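PDB 3CYM: HRDC domain-containing protein from Bifidobacterium adolescentis ATCC 15703, which is uncharacterised but probably acts as an RNase D-like 3'-5' exonuclease that trims nucleic acid from the 3' end. Local coordinates for residues L143-K149 with L171-L175; G39-A43 with V95-H99; L118-A124 with E199-L204. One frame throughout, in Å; residues are numbered along the deposited sequence.

Contact 1: residues L143-K149 with L171-L175; sequences LGLTLAK and LDVEL. With NA (sodium ion), chain B.
Leu143 meets Leu175 through its CD1, 3.8 Å from Leu175 CB, the two side chains passing antiparallel to one another. Gly144, with a positive phi of 66°, takes the chain out of the preceding helix 135-143 and into the short strand. Leu145 then lies roughly perpendicular to Leu175, its CD1 3.8 Å from Leu175 CD2. Leu147 is buried, and its CD2 sits between two leucines of the other segment, 3.9 Å from Leu175 CD1 and 4.1 Å from Leu171 CD2, while its CD1 lies over the backbone at Leu171 O. Leu175 thus receives three leucines spaced along residues 143-147. At Lys149 the chemistry turns polar. The lysine chain bends at chi2 (-91°) and chi3 (-85°), which folds NZ back onto the carboxylate of Asp172, 2.9 Å from Asp172 OD2 and 3.0 Å from Asp172 OD1; both hydrogen bonds are weak, although the pair is a salt bridge. Tyr168 OH is the stronger partner of NZ. Asp172 OD2 also binds the sodium ion at 2.5 Å, so lysine and metal share one oxygen. With Asp44, Glu46 and three waters completing the coordination, this is the acidic metal site characteristic of the RNase H-like 3'-5' exonuclease fold.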
loop_
_atom_site.group_PDB
_atom_site.type_symbol
_atom_site.label_atom_id
_atom_site.label_comp_id
_atom_site.label_asym_id
_atom_site.label_seq_id
_atom_site.Cartn_x
_atom_site.Cartn_y
_atom_site.Cartn_z
ATOM N N LEU A 143 16.608 -18.153 4.972
ATOM C CA LEU A 143 17.559 -18.025 6.073
ATOM C C LEU A 143 17.288 -19.040 7.186
ATOM O O LEU A 143 18.124 -19.236 8.066
ATOM C CB LEU A 143 17.573 -16.585 6.621
ATOM C CG LEU A 143 17.707 -15.429 5.609
ATOM C CD1 LEU A 143 17.668 -14.064 6.288
ATOM C CD2 LEU A 143 18.969 -15.558 4.733
ATOM N N GLY A 144 16.126 -19.693 7.132
ATOM C CA GLY A 144 15.718 -20.639 8.171
ATOM C C GLY A 144 15.472 -19.948 9.497
ATOM O O GLY A 144 15.711 -20.525 10.559
ATOM N N LEU A 145 15.012 -18.700 9.436
ATOM C CA LEU A 145 14.742 -17.914 10.640
ATOM C C LEU A 145 13.313 -17.389 10.664
ATOM O O LEU A 145 12.829 -16.834 9.677
ATOM C CB LEU A 145 15.740 -16.763 10.784
ATOM C CG LEU A 145 17.217 -17.086 11.003
ATOM C CD1 LEU A 145 18.019 -15.804 10.962
ATOM C CD2 LEU A 145 17.455 -17.821 12.317
ATOM N N THR A 146 12.662 -17.563 11.811
ATOM C CA THR A 146 11.259 -17.208 12.014
ATOM C C THR A 146 11.147 -15.855 12.725
ATOM O O THR A 146 11.791 -15.629 13.748
ATOM C CB THR A 146 10.524 -18.313 12.842
ATOM O OG1 THR A 146 10.582 -19.564 12.141
ATOM C CG2 THR A 146 9.055 -17.955 13.102
ATOM N N LEU A 147 10.349 -14.956 12.158
ATOM C CA LEU A 147 9.978 -13.714 12.823
ATOM C C LEU A 147 8.515 -13.830 13.253
ATOM O O LEU A 147 7.644 -14.092 12.419
ATOM C CB LEU A 147 10.166 -12.513 11.884
ATOM C CG LEU A 147 11.518 -12.299 11.185
ATOM C CD1 LEU A 147 11.411 -11.223 10.111
ATOM C CD2 LEU A 147 12.634 -11.954 12.178
ATOM N N ALA A 148 8.252 -13.670 14.551
ATOM C CA ALA A 148 6.876 -13.666 15.064
ATOM C C ALA A 148 6.301 -12.268 14.909
ATOM O O ALA A 148 6.532 -11.403 15.749
ATOM C CB ALA A 148 6.844 -14.102 16.520
ATOM N N LYS A 149 5.561 -12.043 13.827
ATOM C CA LYS A 149 5.134 -10.692 13.449
ATOM C C LYS A 149 3.938 -10.214 14.284
ATOM O O LYS A 149 2.790 -10.223 13.827
ATOM C CB LYS A 149 4.857 -10.634 11.944
ATOM C CG LYS A 149 6.089 -10.945 11.081
ATOM C CD LYS A 149 6.869 -9.687 10.723
ATOM C CE LYS A 149 6.289 -9.020 9.476
ATOM N NZ LYS A 149 6.491 -7.544 9.468
ATOM N N LEU A 171 13.401 -5.897 14.150
ATOM C CA LEU A 171 13.427 -7.210 13.504
ATOM C C LEU A 171 13.015 -7.189 12.031
ATOM O O LEU A 171 13.453 -8.034 11.259
ATOM C CB LEU A 171 12.624 -8.255 14.298
ATOM C CG LEU A 171 13.361 -8.852 15.509
ATOM C CD1 LEU A 171 12.366 -9.580 16.410
ATOM C CD2 LEU A 171 14.506 -9.782 15.104
ATOM N N ASP A 172 12.206 -6.204 11.645
ATOM C CA ASP A 172 11.796 -6.041 10.250
ATOM C C ASP A 172 12.875 -5.561 9.260
ATOM O O ASP A 172 12.729 -5.765 8.049
ATOM C CB ASP A 172 10.561 -5.144 10.165
ATOM C CG ASP A 172 9.271 -5.931 10.150
ATOM O OD1 ASP A 172 9.290 -7.167 10.343
ATOM O OD2 ASP A 172 8.214 -5.299 9.927
ATOM N N VAL A 173 13.938 -4.929 9.765
ATOM C CA VAL A 173 15.119 -4.586 8.942
ATOM C C VAL A 173 16.352 -5.449 9.240
ATOM O O VAL A 173 17.323 -5.409 8.494
ATOM C CB VAL A 173 15.527 -3.100 9.047
ATOM C CG1 VAL A 173 14.447 -2.212 8.508
ATOM C CG2 VAL A 173 15.888 -2.725 10.476
ATOM N N GLU A 174 16.283 -6.228 10.320
ATOM C CA GLU A 174 17.387 -7.058 10.837
ATOM C C GLU A 174 17.996 -8.070 9.851
ATOM O O GLU A 174 19.198 -8.338 9.903
ATOM C CB GLU A 174 16.925 -7.753 12.136
ATOM C CG GLU A 174 17.796 -8.893 12.735
ATOM C CD GLU A 174 19.130 -8.434 13.326
ATOM O OE1 GLU A 174 19.429 -7.220 13.308
ATOM O OE2 GLU A 174 19.896 -9.304 13.807
ATOM N N LEU A 175 17.183 -8.610 8.947
ATOM C CA LEU A 175 17.641 -9.697 8.068
ATOM C C LEU A 175 17.630 -9.377 6.582
ATOM O O LEU A 175 17.908 -10.250 5.764
ATOM C CB LEU A 175 16.830 -10.974 8.328
ATOM C CG LEU A 175 16.882 -11.522 9.760
ATOM C CD1 LEU A 175 15.807 -12.567 9.971
ATOM C CD2 LEU A 175 18.270 -12.067 10.092
HETATM NA NA NA B . 7.001 -3.468 8.805
HETATM O O HOH W 1 4.798 -3.886 9.868
HETATM O O HOH W 2 6.954 -4.082 6.527
HETATM O O HOH W 3 5.800 -1.744 7.729
#

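Contact 2: residues G39-A43 with V95-H99; sequences GSLAA and VWILH
The indole of Trp96 carries Leu41 on one face: Leu41 CD2 stands 3.8 Å from the centroid of the six-membered ring and 16° off its normal, a CH-pi contact over the ring centre. With CG anti to the backbone N (chi1 -175°), Leu41 runs alongside the indole and brings CD2 over its face. Ala43 CB approaches the same ring obliquely, 3.9 Å from Trp96 CE3. Outside the pair, Phe108 meets the indole edge-to-face.

The backbones form a parallel ladder, the segment axes 4.6 Å apart and inclined at 29°. Leu41 N donates to Val95 O at 2.7 Å, Ile97 N returns a bond to Leu41 O at 2.8 Å, and Ala43 N closes on Ile97 O at 2.9 Å. Leu41 thus bonds to residues on both sides of its bridge partner Trp96, the expected parallel register, and Trp96 CA adds a CA-H...O contact to Leu41 O. Past the last of these bonds the chains spread, and a water spans the gap by donating to Ala43 O and accepting from His99 N. On the sheet face of Ala42 and Ile97, Ser40 CB packs on Ile97 CD1 at 3.6 Å, while its OG, beside Val95 CB, is hydrogen-bonded to Glu180.

Both strands are internal to the mixed sheet: 40-47 has 57-65 as its antiparallel neighbour, and 95-98 has 117-120 as its parallel one. Helix 176-190 covers Ala42 and Ile97 through Leu176 and Glu180, whereas helix 84-91 packs on Leu41 and Trp96 from the opposite face.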
loop_
_atom_site.group_PDB
_atom_site.type_symbol
_atom_site.label_atom_id
_atom_site.label_comp_id
_atom_site.label_asym_id
_atom_site.label_seq_id
_atom_site.Cartn_x
_atom_site.Cartn_y
_atom_site.Cartn_z
ATOM N N GLY A 39 28.084 -1.495 1.988
ATOM C CA GLY A 39 27.001 -2.340 1.501
ATOM C C GLY A 39 25.629 -1.691 1.568
ATOM O O GLY A 39 25.507 -0.478 1.766
ATOM N N SER A 40 24.599 -2.521 1.437
ATOM C CA SER A 40 23.225 -2.070 1.240
ATOM C C SER A 40 22.525 -1.550 2.497
ATOM O O SER A 40 22.874 -1.913 3.621
ATOM C CB SER A 40 22.388 -3.205 0.651
ATOM O OG SER A 40 22.921 -3.674 -0.565
ATOM N N LEU A 41 21.517 -0.713 2.274
ATOM C CA LEU A 41 20.701 -0.162 3.341
ATOM C C LEU A 41 19.397 -0.949 3.466
ATOM O O LEU A 41 18.525 -0.869 2.597
ATOM C CB LEU A 41 20.400 1.316 3.073
ATOM C CG LEU A 41 19.639 2.093 4.159
ATOM C CD1 LEU A 41 20.526 2.418 5.360
ATOM C CD2 LEU A 41 19.048 3.357 3.598
ATOM N N ALA A 42 19.281 -1.732 4.535
ATOM C CA ALA A 42 18.008 -2.351 4.908
ATOM C C ALA A 42 17.061 -1.251 5.377
ATOM O O ALA A 42 17.426 -0.464 6.244
ATOM C CB ALA A 42 18.230 -3.363 6.018
ATOM N N ALA A 43 15.860 -1.186 4.800
ATOM C CA ALA A 43 14.894 -0.129 5.125
ATOM C C ALA A 43 13.478 -0.638 5.387
ATOM O O ALA A 43 13.088 -1.691 4.887
ATOM C CB ALA A 43 14.872 0.927 4.039
ATOM N N VAL A 95 22.201 0.653 -2.257
ATOM C CA VAL A 95 21.004 -0.104 -2.572
ATOM C C VAL A 95 20.085 -0.127 -1.349
ATOM O O VAL A 95 20.497 -0.508 -0.262
ATOM C CB VAL A 95 21.361 -1.550 -3.028
ATOM C CG1 VAL A 95 20.100 -2.393 -3.252
ATOM C CG2 VAL A 95 22.204 -1.526 -4.295
ATOM N N TRP A 96 18.854 0.305 -1.525
ATOM C CA TRP A 96 17.862 0.182 -0.476
ATOM C C TRP A 96 17.177 -1.176 -0.619
ATOM O O TRP A 96 16.738 -1.545 -1.711
ATOM C CB TRP A 96 16.845 1.311 -0.583
ATOM C CG TRP A 96 17.378 2.679 -0.255
ATOM C CD1 TRP A 96 18.524 3.252 -0.722
ATOM C CD2 TRP A 96 16.758 3.660 0.590
ATOM N NE1 TRP A 96 18.666 4.518 -0.213
ATOM C CE2 TRP A 96 17.598 4.795 0.598
ATOM C CE3 TRP A 96 15.579 3.689 1.344
ATOM C CZ2 TRP A 96 17.295 5.950 1.332
ATOM C CZ3 TRP A 96 15.276 4.841 2.066
ATOM C CH2 TRP A 96 16.132 5.950 2.055
ATOM N N ILE A 97 17.127 -1.936 0.470
ATOM C CA ILE A 97 16.372 -3.181 0.507
ATOM C C ILE A 97 15.041 -2.935 1.205
ATOM O O ILE A 97 14.994 -2.514 2.374
ATOM C CB ILE A 97 17.119 -4.326 1.218
ATOM C CG1 ILE A 97 18.558 -4.431 0.740
ATOM C CG2 ILE A 97 16.422 -5.649 0.972
ATOM C CD1 ILE A 97 19.442 -5.010 1.788
ATOM N N LEU A 98 13.968 -3.185 0.466
ATOM C CA LEU A 98 12.610 -3.005 0.949
ATOM C C LEU A 98 11.820 -4.254 0.594
ATOM O O LEU A 98 12.080 -4.883 -0.431
ATOM C CB LEU A 98 11.967 -1.777 0.294
ATOM C CG LEU A 98 12.187 -0.366 0.869
ATOM C CD1 LEU A 98 13.543 0.205 0.522
ATOM C CD2 LEU A 98 11.113 0.585 0.372
ATOM N N HIS A 99 10.885 -4.633 1.459
ATOM C CA HIS A 99 9.961 -5.727 1.169
ATOM C C HIS A 99 8.649 -5.081 0.777
ATOM O O HIS A 99 8.017 -4.431 1.616
ATOM C CB HIS A 99 9.772 -6.628 2.399
ATOM C CG HIS A 99 9.056 -7.907 2.100
ATOM N ND1 HIS A 99 9.700 -9.027 1.619
ATOM C CD2 HIS A 99 7.746 -8.239 2.191
ATOM C CE1 HIS A 99 8.821 -9.996 1.437
ATOM N NE2 HIS A 99 7.628 -9.543 1.777
HETATM O O HOH W 4 11.146 -3.265 4.178
#

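Contact 3: residues L118-A124 with E199-L204; sequences LFDTEIA and EFDYAL
Aromatic contacts centre on Phe200, whose ring lies over the backbone of the strand end. Phe119 CA stands 4.0 Å from the Phe200 ring centroid and only 8° off the normal, a CH-pi contact, and Asp120 N lies over the same face, nearer the rim. With its CG anti to the backbone N, Phe119 brings its own ring alongside; the ring centroids of Phe119 and Phe200 are 4.8 Å apart with planes at 53°, an oblique pair in which Phe200 CZ sits over the Phe119 face. Ala124 CB comes up at the edge of the Phe200 ring, 4.3 Å from Phe200 CZ.

The elements so joined are an edge strand, 117-120, of the exonuclease sheet, the helix 121-127 that follows it directly, and helix 193-207, whose short segment runs at 104° to the strand. Replacing Phe200 by an alanine would probably open a gap over Phe119 and Asp120 and leave the Phe119 ring without the neighbour that packs on its face.

Aliphatic packing flanks the rings. Leu118 CD2 reaches Ala203 CB at 4.0 Å and Leu204 CB a little farther off. Ile123 spreads its branches over the helix, CG2 against Glu199 CB at 3.5 Å and CD1 against Ala203 CB at 3.9 Å.

Polar bonds stay within each side of the interface or lead away from it. Asp120 is the N-cap of helix 121-127: its OD1 accepts from Glu122 N at 3.0 Å and, weakly, from Ile123 N, while OD2 is hydrogen-bonded to Ser101. The Glu199 carboxylate is engaged outside the two segments, by a hydrogen bond to Trp419 and a salt bridge to Arg417.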
loop_
_atom_site.group_PDB
_atom_site.type_symbol
_atom_site.label_atom_id
_atom_site.label_comp_id
_atom_site.label_asym_id
_atom_site.label_seq_id
_atom_site.Cartn_x
_atom_site.Cartn_y
_atom_site.Cartn_z
ATOM N N LEU A 118 17.467 -0.017 -5.771
ATOM C CA LEU A 118 16.501 -0.809 -5.019
ATOM C C LEU A 118 16.703 -2.297 -5.212
ATOM O O LEU A 118 16.994 -2.754 -6.312
ATOM C CB LEU A 118 15.079 -0.441 -5.450
ATOM C CG LEU A 118 13.872 -1.051 -4.738
ATOM C CD1 LEU A 118 13.769 -0.510 -3.319
ATOM C CD2 LEU A 118 12.628 -0.730 -5.533
ATOM N N PHE A 119 16.570 -3.046 -4.123
ATOM C CA PHE A 119 16.308 -4.470 -4.201
ATOM C C PHE A 119 15.024 -4.718 -3.436
ATOM O O PHE A 119 14.969 -4.523 -2.222
ATOM C CB PHE A 119 17.449 -5.302 -3.617
ATOM C CG PHE A 119 17.304 -6.776 -3.866
ATOM C CD1 PHE A 119 17.926 -7.368 -4.948
ATOM C CD2 PHE A 119 16.537 -7.578 -3.019
ATOM C CE1 PHE A 119 17.776 -8.735 -5.197
ATOM C CE2 PHE A 119 16.391 -8.941 -3.259
ATOM C CZ PHE A 119 17.014 -9.518 -4.345
ATOM N N ASP A 120 13.987 -5.144 -4.150
ATOM C CA ASP A 120 12.714 -5.458 -3.513
ATOM C C ASP A 120 12.640 -6.962 -3.218
ATOM O O ASP A 120 12.552 -7.780 -4.138
ATOM C CB ASP A 120 11.542 -4.972 -4.381
ATOM C CG ASP A 120 10.212 -4.918 -3.637
ATOM O OD1 ASP A 120 9.948 -5.738 -2.729
ATOM O OD2 ASP A 120 9.394 -4.052 -4.001
ATOM N N THR A 121 12.673 -7.324 -1.934
ATOM C CA THR A 121 12.664 -8.739 -1.546
ATOM C C THR A 121 11.308 -9.406 -1.795
ATOM O O THR A 121 11.240 -10.622 -1.897
ATOM C CB THR A 121 13.096 -8.984 -0.071
ATOM O OG1 THR A 121 12.311 -8.172 0.809
ATOM C CG2 THR A 121 14.570 -8.686 0.135
ATOM N N GLU A 122 10.235 -8.619 -1.883
ATOM C CA GLU A 122 8.946 -9.191 -2.214
ATOM C C GLU A 122 8.902 -9.482 -3.700
ATOM O O GLU A 122 8.540 -10.579 -4.091
ATOM C CB GLU A 122 7.763 -8.307 -1.792
ATOM C CG GLU A 122 6.409 -8.897 -2.219
ATOM C CD GLU A 122 5.230 -8.446 -1.378
ATOM O OE1 GLU A 122 4.327 -7.804 -1.946
ATOM O OE2 GLU A 122 5.198 -8.740 -0.163
ATOM N N ILE A 123 9.297 -8.509 -4.516
ATOM C CA ILE A 123 9.320 -8.685 -5.969
ATOM C C ILE A 123 10.191 -9.875 -6.396
ATOM O O ILE A 123 9.759 -10.717 -7.196
ATOM C CB ILE A 123 9.724 -7.371 -6.683
ATOM C CG1 ILE A 123 8.594 -6.340 -6.552
ATOM C CG2 ILE A 123 10.079 -7.624 -8.142
ATOM C CD1 ILE A 123 8.866 -5.004 -7.219
ATOM N N ALA A 124 11.397 -9.951 -5.833
ATOM C CA ALA A 124 12.311 -11.075 -6.042
ATOM C C ALA A 124 11.721 -12.429 -5.632
ATOM O O ALA A 124 11.853 -13.403 -6.364
ATOM C CB ALA A 124 13.623 -10.829 -5.319
ATOM N N GLU A 199 12.354 -4.966 -12.724
ATOM C CA GLU A 199 11.215 -4.818 -11.840
ATOM C C GLU A 199 11.531 -3.864 -10.704
ATOM O O GLU A 199 10.634 -3.184 -10.207
ATOM C CB GLU A 199 10.751 -6.168 -11.296
ATOM C CG GLU A 199 10.106 -7.088 -12.315
ATOM C CD GLU A 199 8.899 -6.474 -12.982
ATOM O OE1 GLU A 199 8.980 -6.213 -14.202
ATOM O OE2 GLU A 199 7.878 -6.246 -12.294
ATOM N N PHE A 200 12.805 -3.802 -10.308
ATOM C CA PHE A 200 13.251 -2.863 -9.271
ATOM C C PHE A 200 13.276 -1.427 -9.807
ATOM O O PHE A 200 12.750 -0.493 -9.170
ATOM C CB PHE A 200 14.646 -3.224 -8.752
ATOM C CG PHE A 200 14.766 -4.619 -8.208
ATOM C CD1 PHE A 200 13.672 -5.285 -7.659
ATOM C CD2 PHE A 200 16.004 -5.259 -8.216
ATOM C CE1 PHE A 200 13.807 -6.567 -7.162
ATOM C CE2 PHE A 200 16.150 -6.533 -7.715
ATOM C CZ PHE A 200 15.058 -7.192 -7.182
ATOM N N ASP A 201 13.906 -1.263 -10.973
ATOM C CA ASP A 201 13.919 -0.001 -11.706
ATOM C C ASP A 201 12.529 0.632 -11.819
ATOM O O ASP A 201 12.359 1.815 -11.541
ATOM C CB ASP A 201 14.472 -0.224 -13.115
ATOM C CG ASP A 201 15.972 -0.461 -13.136
ATOM O OD1 ASP A 201 16.646 -0.239 -12.111
ATOM O OD2 ASP A 201 16.477 -0.862 -14.203
ATOM N N TYR A 202 11.551 -0.178 -12.223
ATOM C CA TYR A 202 10.167 0.245 -12.412
ATOM C C TYR A 202 9.450 0.587 -11.097
ATOM O O TYR A 202 8.694 1.566 -11.034
ATOM C CB TYR A 202 9.408 -0.850 -13.168
ATOM C CG TYR A 202 7.909 -0.649 -13.272
ATOM C CD1 TYR A 202 7.367 0.252 -14.186
ATOM C CD2 TYR A 202 7.031 -1.393 -12.475
ATOM C CE1 TYR A 202 5.987 0.419 -14.290
ATOM C CE2 TYR A 202 5.654 -1.231 -12.569
ATOM C CZ TYR A 202 5.142 -0.328 -13.477
ATOM O OH TYR A 202 3.783 -0.171 -13.571
ATOM N N ALA A 203 9.673 -0.232 -10.068
ATOM C CA ALA A 203 9.085 -0.012 -8.737
ATOM C C ALA A 203 9.577 1.287 -8.104
ATOM O O ALA A 203 8.811 1.995 -7.451
ATOM C CB ALA A 203 9.392 -1.178 -7.831
ATOM N N LEU A 204 10.857 1.593 -8.316
ATOM C CA LEU A 204 11.472 2.814 -7.800
ATOM C C LEU A 204 10.923 4.038 -8.518
ATOM O O LEU A 204 10.685 5.072 -7.891
ATOM C CB LEU A 204 12.993 2.736 -7.945
ATOM C CG LEU A 204 13.857 3.831 -7.316
ATOM C CD1 LEU A 204 13.686 3.880 -5.800
ATOM C CD2 LEU A 204 15.313 3.594 -7.668
#

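How the contacts relate
Contacts 2 and 3 are both buried and share the sheet, since strands 95-98 and 117-120 are neighbours: Trp96 O and Phe119 N, 2.8 Å apart, link them, as do His99 ND1 and Thr121 OG1 at 2.9 Å. Contact 1 is only partly buried, yet it touches contact 2 where Val173 packs on Ala42 and Ala43. It has no nearest atoms closer than about 7 Å to contact 3. Chemistry follows place: contact 2 is built on strand-to-strand backbone bonds, contact 3 joins sheet edge to helix by side-chain packing with no hydrogen bond across it, and contact 1 grades from leucine packing to charge at the metal site.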